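Local coordinates for protein shikimate kinase (Bacteroides thetaiotaomicron, PDB 3VAA) that probably phosphorylates the 3-hydroxyl group of shikimate with ATP and magnesium, a step on the pathway to chorismate and the aromatic amino acids, at residues 105-110 / 162-167; 31-36 / 158-163. All coordinates share one frame; numbering follows the deposited sequence.

Interaction 1. Residues 105-110 / 162-167; sequences APCFYD and EKRAPF
Cys-107 and Phe-167 share the same first torsion: SG and CG each lie anti to their carbonyl carbon and beside the backbone N (chi1 -57° and -60°). This sets the Phe-167 ring with one face against CA of Cys-107 in the 3-10 turn of 105-107, and it sends the Cys-107 sulfur out beside the ring toward helix 150-168. The main contact is a CH-pi one. CA of Cys-107 stands 3.7 Å from the centroid of the Phe-167 ring and 11° off the ring normal, so the backbone itself sits over the face. SG comes in obliquely and makes a sulfur-aromatic contact, with SG of Cys-107 3.6 Å from CD2 of Phe-167. The sulfur also touches the aliphatic start of Arg-164, with SG of Cys-107 4.0 Å from CG of Arg-164. Pro-106 meets the base of the aromatic side chain. Its carbonyl O is 3.5 Å from CD1 of Phe-167, at an oblique angle to the ring, and its CB packs against CB of Phe-167 at 4.1 Å.

The helix is kinked here. The N atoms of Pro-166 and Phe-167 lack the usual bond to the turn before, and Phe-167 N bonds instead to Arg-164 O at 2.9 Å. Arg-164 is extended from CG to NE, and its NH1 turns back to bond Ala-160 O one turn earlier. Arg-164 is predicted to bind the substrate, as are nearby Arg-81 and Gly-103.

A beta-mercaptoethanol molecule lies about 2 Å from the Cys-107 side chain, which is consistent with a mixed disulfide formed during preparation. The contact is mostly C-H, sulfur and ring surface, without hydrogen bonds. Dispersion and the CH-pi contact probably do most to join loop to helix beside the predicted shikimate site.

Interaction 2. Residues 31-36 / 158-163; sequences TGYMGA and IQALEK
Tyr-33 opens a type II turn that runs to Ala-36 and is closed by Ala-36 N to Tyr-33 O at 3.1 Å; CA of Tyr-33 lies 7.4 Å from CA of Leu-161 on helix 150-168. Tyr-33 swings its ring toward the helix with CG anti to the backbone N (chi1 -164°). The phenol end reaches Ala-160: OH of Tyr-33 is 3.3 Å from CB of Ala-160, and CZ of Tyr-33 is 3.6 Å from the same methyl. The other end of the side chain meets Leu-161, whose CD2 lies 3.7 Å from CB of Tyr-33. Both methyls approach the ring obliquely. CG of Met-34 lies over one face of the Tyr-33 ring, 3.6 Å above the plane toward its rim.

Leu-131 of helix 128-137 touches both Tyr-33 and Leu-161. Phe-156 and Tyr-168 of helix 150-168 also touch Tyr-33, so the ring is buried. Gly-32 O accepts a bond from Lys-38 NZ. Gly-35 has a positive phi, as the third position of a type II turn requires. Strand 27-31, this glycine-rich loop and helix 38-49 follow the order of a P-loop (Walker A), whose Tyr-33 packs on helix 150-168; residues 35-40 are predicted to bind ATP.

In the fold
The chain leaves strand 27-31, the middle strand of the parallel sheet, and enters the loop before helix 38-49. Interaction 2 ties this loop to residues 158-163, closing a span of more than 120 residues. After helix 38-49, strand 53-55 and helices 56-64 and 68-91, it makes strand 97-100 and the loop holding 105-110. Interaction 1 closes a shorter span from there to 162-167. The spans overlap without either enclosing the other, and both end on helix 150-168. The contacts also touch: Arg-164 CD lies 3.7 Å from Tyr-33 CD1, and Pro-106 packs on Thr-31. One helix thus joins the loops of two neighbouring strands, with predicted ATP residues in one loop and the predicted shikimate residue Arg-164 on the helix.

Interaction 1. Residues 105-110 / 162-167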
loop_
_atom_site.group_PDB
_atom_site.type_symbol
_atom_site.label_atom_id
_atom_site.label_comp_id
_atom_site.label_asym_id
_atom_site.label_seq_id
_atom_site.Cartn_x
_atom_site.Cartn_y
_atom_site.Cartn_z
ATOM N N ALA A 105 7.875 0.477 0.823
ATOM C CA ALA A 105 8.095 0.144 2.221
ATOM C C ALA A 105 8.441 -1.332 2.474
ATOM O O ALA A 105 9.391 -1.627 3.208
ATOM C CB ALA A 105 6.896 0.575 3.082
ATOM N N PRO A 106 7.729 -2.273 1.838
ATOM C CA PRO A 106 8.045 -3.677 2.115
ATOM C C PRO A 106 9.441 -4.161 1.722
ATOM O O PRO A 106 9.863 -5.227 2.184
ATOM C CB PRO A 106 7.006 -4.420 1.260
ATOM C CG PRO A 106 5.886 -3.499 1.230
ATOM C CD PRO A 106 6.506 -2.167 1.026
ATOM N N CYS A 107 10.158 -3.390 0.906
ATOM C CA CYS A 107 11.442 -3.797 0.372
ATOM C C CYS A 107 12.656 -3.494 1.234
ATOM O O CYS A 107 13.762 -3.897 0.875
ATOM C CB CYS A 107 11.684 -3.113 -0.969
ATOM S SG CYS A 107 10.404 -3.426 -2.163
ATOM N N PHE A 108 12.468 -2.791 2.332
ATOM C CA PHE A 108 13.600 -2.318 3.125
ATOM C C PHE A 108 13.593 -2.795 4.556
ATOM O O PHE A 108 12.536 -3.169 5.105
ATOM C CB PHE A 108 13.626 -0.799 3.060
ATOM C CG PHE A 108 13.777 -0.284 1.671
ATOM C CD1 PHE A 108 15.026 -0.249 1.064
ATOM C CD2 PHE A 108 12.673 0.106 0.955
ATOM C CE1 PHE A 108 15.164 0.204 -0.242
ATOM C CE2 PHE A 108 12.797 0.546 -0.350
ATOM C CZ PHE A 108 14.031 0.593 -0.946
ATOM N N TYR A 109 14.788 -2.769 5.162
ATOM C CA TYR A 109 14.980 -3.204 6.553
ATOM C C TYR A 109 14.309 -4.558 6.761
ATOM O O TYR A 109 14.382 -5.414 5.865
ATOM C CB TYR A 109 14.471 -2.116 7.520
ATOM C CG TYR A 109 15.276 -0.834 7.410
ATOM C CD1 TYR A 109 16.455 -0.670 8.135
ATOM C CD2 TYR A 109 14.882 0.197 6.578
ATOM C CE1 TYR A 109 17.213 0.485 8.019
ATOM C CE2 TYR A 109 15.643 1.353 6.442
ATOM C CZ TYR A 109 16.795 1.496 7.171
ATOM O OH TYR A 109 17.546 2.632 7.062
ATOM N N ASP A 110 13.686 -4.776 7.926
ATOM C CA ASP A 110 12.879 -5.981 8.162
ATOM C C ASP A 110 11.400 -5.563 8.149
ATOM O O ASP A 110 10.567 -6.162 8.833
ATOM C CB ASP A 110 13.215 -6.601 9.529
ATOM C CG ASP A 110 12.985 -5.633 10.695
ATOM O OD1 ASP A 110 12.896 -4.398 10.460
ATOM O OD2 ASP A 110 12.915 -6.118 11.858
ATOM N N GLU A 162 8.154 -7.207 -10.561
ATOM C CA GLU A 162 9.195 -8.259 -10.448
ATOM C C GLU A 162 10.171 -7.934 -9.319
ATOM O O GLU A 162 10.606 -8.834 -8.585
ATOM C CB GLU A 162 9.963 -8.433 -11.757
ATOM C CG GLU A 162 9.153 -9.102 -12.874
ATOM C CD GLU A 162 9.852 -9.085 -14.233
ATOM O OE1 GLU A 162 10.957 -8.496 -14.352
ATOM O OE2 GLU A 162 9.276 -9.658 -15.184
ATOM N N LYS A 163 10.548 -6.663 -9.185
ATOM C CA LYS A 163 11.499 -6.277 -8.132
ATOM C C LYS A 163 10.834 -6.337 -6.756
ATOM O O LYS A 163 11.467 -6.730 -5.749
ATOM C CB LYS A 163 12.060 -4.864 -8.362
ATOM C CG LYS A 163 12.682 -4.632 -9.744
ATOM C CD LYS A 163 13.337 -3.240 -9.876
ATOM C CE LYS A 163 13.429 -2.730 -11.352
ATOM N NZ LYS A 163 12.103 -2.331 -11.979
ATOM N N ARG A 164 9.561 -5.938 -6.706
ATOM C CA ARG A 164 8.824 -5.893 -5.436
ATOM C C ARG A 164 8.188 -7.200 -4.973
ATOM O O ARG A 164 8.060 -7.431 -3.784
ATOM C CB ARG A 164 7.770 -4.808 -5.503
ATOM C CG ARG A 164 8.365 -3.446 -5.571
ATOM C CD ARG A 164 7.439 -2.456 -6.204
ATOM N NE ARG A 164 8.045 -1.128 -6.218
ATOM C CZ ARG A 164 9.036 -0.763 -7.027
ATOM N NH1 ARG A 164 9.562 -1.624 -7.890
ATOM N NH2 ARG A 164 9.531 0.465 -6.949
ATOM N N ALA A 165 7.813 -8.064 -5.908
ATOM C CA ALA A 165 7.162 -9.348 -5.574
ATOM C C ALA A 165 7.810 -10.226 -4.489
ATOM O O ALA A 165 7.090 -10.787 -3.681
ATOM C CB ALA A 165 6.936 -10.177 -6.854
ATOM N N PRO A 166 9.154 -10.376 -4.469
ATOM C CA PRO A 166 9.744 -11.195 -3.406
ATOM C C PRO A 166 9.426 -10.689 -1.993
ATOM O O PRO A 166 9.543 -11.435 -1.024
ATOM C CB PRO A 166 11.242 -11.102 -3.681
ATOM C CG PRO A 166 11.342 -10.832 -5.141
ATOM C CD PRO A 166 10.147 -10.012 -5.497
ATOM N N PHE A 167 9.054 -9.415 -1.891
ATOM C CA PHE A 167 8.719 -8.797 -0.620
ATOM C C PHE A 167 7.219 -8.827 -0.425
ATOM O O PHE A 167 6.724 -9.258 0.628
ATOM C CB PHE A 167 9.264 -7.366 -0.577
ATOM C CG PHE A 167 10.758 -7.301 -0.719
ATOM C CD1 PHE A 167 11.569 -7.628 0.355
ATOM C CD2 PHE A 167 11.353 -6.927 -1.915
ATOM C CE1 PHE A 167 12.941 -7.580 0.244
ATOM C CE2 PHE A 167 12.732 -6.880 -2.029
ATOM C CZ PHE A 167 13.523 -7.205 -0.944
#

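Interaction 2. Residues 31-36 / 158-163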
loop_
_atom_site.group_PDB
_atom_site.type_symbol
_atom_site.label_atom_id
_atom_site.label_comp_id
_atom_site.label_asym_id
_atom_site.label_seq_id
_atom_site.Cartn_x
_atom_site.Cartn_y
_atom_site.Cartn_z
ATOM N N THR A 31 -0.346 -3.630 1.894
ATOM C CA THR A 31 0.837 -3.491 1.087
ATOM C C THR A 31 0.490 -3.757 -0.380
ATOM O O THR A 31 -0.510 -4.424 -0.694
ATOM C CB THR A 31 1.945 -4.478 1.519
ATOM O OG1 THR A 31 1.531 -5.819 1.257
ATOM C CG2 THR A 31 2.303 -4.319 3.039
ATOM N N GLY A 32 1.332 -3.267 -1.272
ATOM C CA GLY A 32 1.115 -3.472 -2.697
ATOM C C GLY A 32 1.586 -2.277 -3.492
ATOM O O GLY A 32 2.020 -1.274 -2.932
ATOM N N TYR A 33 1.485 -2.384 -4.815
ATOM C CA TYR A 33 2.001 -1.353 -5.696
ATOM C C TYR A 33 1.049 -0.187 -5.831
ATOM O O TYR A 33 -0.123 -0.298 -5.465
ATOM C CB TYR A 33 2.249 -1.990 -7.079
ATOM C CG TYR A 33 3.130 -1.210 -8.024
ATOM C CD1 TYR A 33 4.440 -0.872 -7.683
ATOM C CD2 TYR A 33 2.666 -0.838 -9.287
ATOM C CE1 TYR A 33 5.246 -0.164 -8.557
ATOM C CE2 TYR A 33 3.477 -0.148 -10.174
ATOM C CZ TYR A 33 4.761 0.193 -9.804
ATOM O OH TYR A 33 5.537 0.883 -10.702
ATOM N N MET A 34 1.553 0.937 -6.330
ATOM C CA MET A 34 0.677 2.059 -6.655
ATOM C C MET A 34 -0.395 1.563 -7.625
ATOM O O MET A 34 -0.111 0.789 -8.564
ATOM C CB MET A 34 1.444 3.224 -7.302
ATOM C CG MET A 34 2.199 2.882 -8.560
ATOM S SD MET A 34 2.888 4.356 -9.334
ATOM C CE MET A 34 3.844 3.669 -10.663
ATOM N N GLY A 35 -1.629 2.001 -7.392
ATOM C CA GLY A 35 -2.745 1.606 -8.222
ATOM C C GLY A 35 -3.472 0.377 -7.744
ATOM O O GLY A 35 -4.553 0.085 -8.243
ATOM N N ALA A 36 -2.895 -0.344 -6.775
ATOM C CA ALA A 36 -3.508 -1.595 -6.272
ATOM C C ALA A 36 -4.819 -1.395 -5.527
ATOM O O ALA A 36 -5.629 -2.303 -5.463
ATOM C CB ALA A 36 -2.522 -2.363 -5.393
ATOM N N ILE A 158 5.249 -4.195 -15.027
ATOM C CA ILE A 158 5.632 -5.599 -14.872
ATOM C C ILE A 158 6.996 -5.731 -14.225
ATOM O O ILE A 158 7.168 -6.542 -13.312
ATOM C CB ILE A 158 5.580 -6.374 -16.221
ATOM C CG1 ILE A 158 4.123 -6.536 -16.670
ATOM C CG2 ILE A 158 6.242 -7.747 -16.088
ATOM C CD1 ILE A 158 3.949 -7.097 -18.097
ATOM N N GLN A 159 7.960 -4.929 -14.661
ATOM C CA GLN A 159 9.309 -4.992 -14.083
ATOM C C GLN A 159 9.336 -4.495 -12.645
ATOM O O GLN A 159 10.074 -5.033 -11.812
ATOM C CB GLN A 159 10.293 -4.196 -14.943
ATOM C CG GLN A 159 10.512 -4.854 -16.313
ATOM C CD GLN A 159 11.111 -3.917 -17.363
ATOM O OE1 GLN A 159 11.605 -2.829 -17.052
ATOM N NE2 GLN A 159 11.054 -4.343 -18.619
ATOM N N ALA A 160 8.561 -3.450 -12.356
ATOM C CA ALA A 160 8.495 -2.935 -11.000
ATOM C C ALA A 160 7.949 -4.017 -10.057
ATOM O O ALA A 160 8.466 -4.203 -8.950
ATOM C CB ALA A 160 7.623 -1.655 -10.940
ATOM N N LEU A 161 6.919 -4.742 -10.498
ATOM C CA LEU A 161 6.338 -5.810 -9.698
ATOM C C LEU A 161 7.357 -6.943 -9.532
ATOM O O LEU A 161 7.407 -7.584 -8.489
ATOM C CB LEU A 161 5.040 -6.360 -10.303
ATOM C CG LEU A 161 3.820 -5.456 -10.377
ATOM C CD1 LEU A 161 2.659 -6.177 -11.092
ATOM C CD2 LEU A 161 3.391 -4.992 -8.986
ATOM N N GLU A 162 8.154 -7.207 -10.561
ATOM C CA GLU A 162 9.195 -8.259 -10.448
ATOM C C GLU A 162 10.171 -7.934 -9.319
ATOM O O GLU A 162 10.606 -8.834 -8.585
ATOM C CB GLU A 162 9.963 -8.433 -11.757
ATOM C CG GLU A 162 9.153 -9.102 -12.874
ATOM C CD GLU A 162 9.852 -9.085 -14.233
ATOM O OE1 GLU A 162 10.957 -8.496 -14.352
ATOM O OE2 GLU A 162 9.276 -9.658 -15.184
ATOM N N LYS A 163 10.548 -6.663 -9.185
ATOM C CA LYS A 163 11.499 -6.277 -8.132
ATOM C C LYS A 163 10.834 -6.337 -6.756
ATOM O O LYS A 163 11.467 -6.730 -5.749
ATOM C CB LYS A 163 12.060 -4.864 -8.362
ATOM C CG LYS A 163 12.682 -4.632 -9.744
ATOM C CD LYS A 163 13.337 -3.240 -9.876
ATOM C CE LYS A 163 13.429 -2.730 -11.352
ATOM N NZ LYS A 163 12.103 -2.331 -11.979
#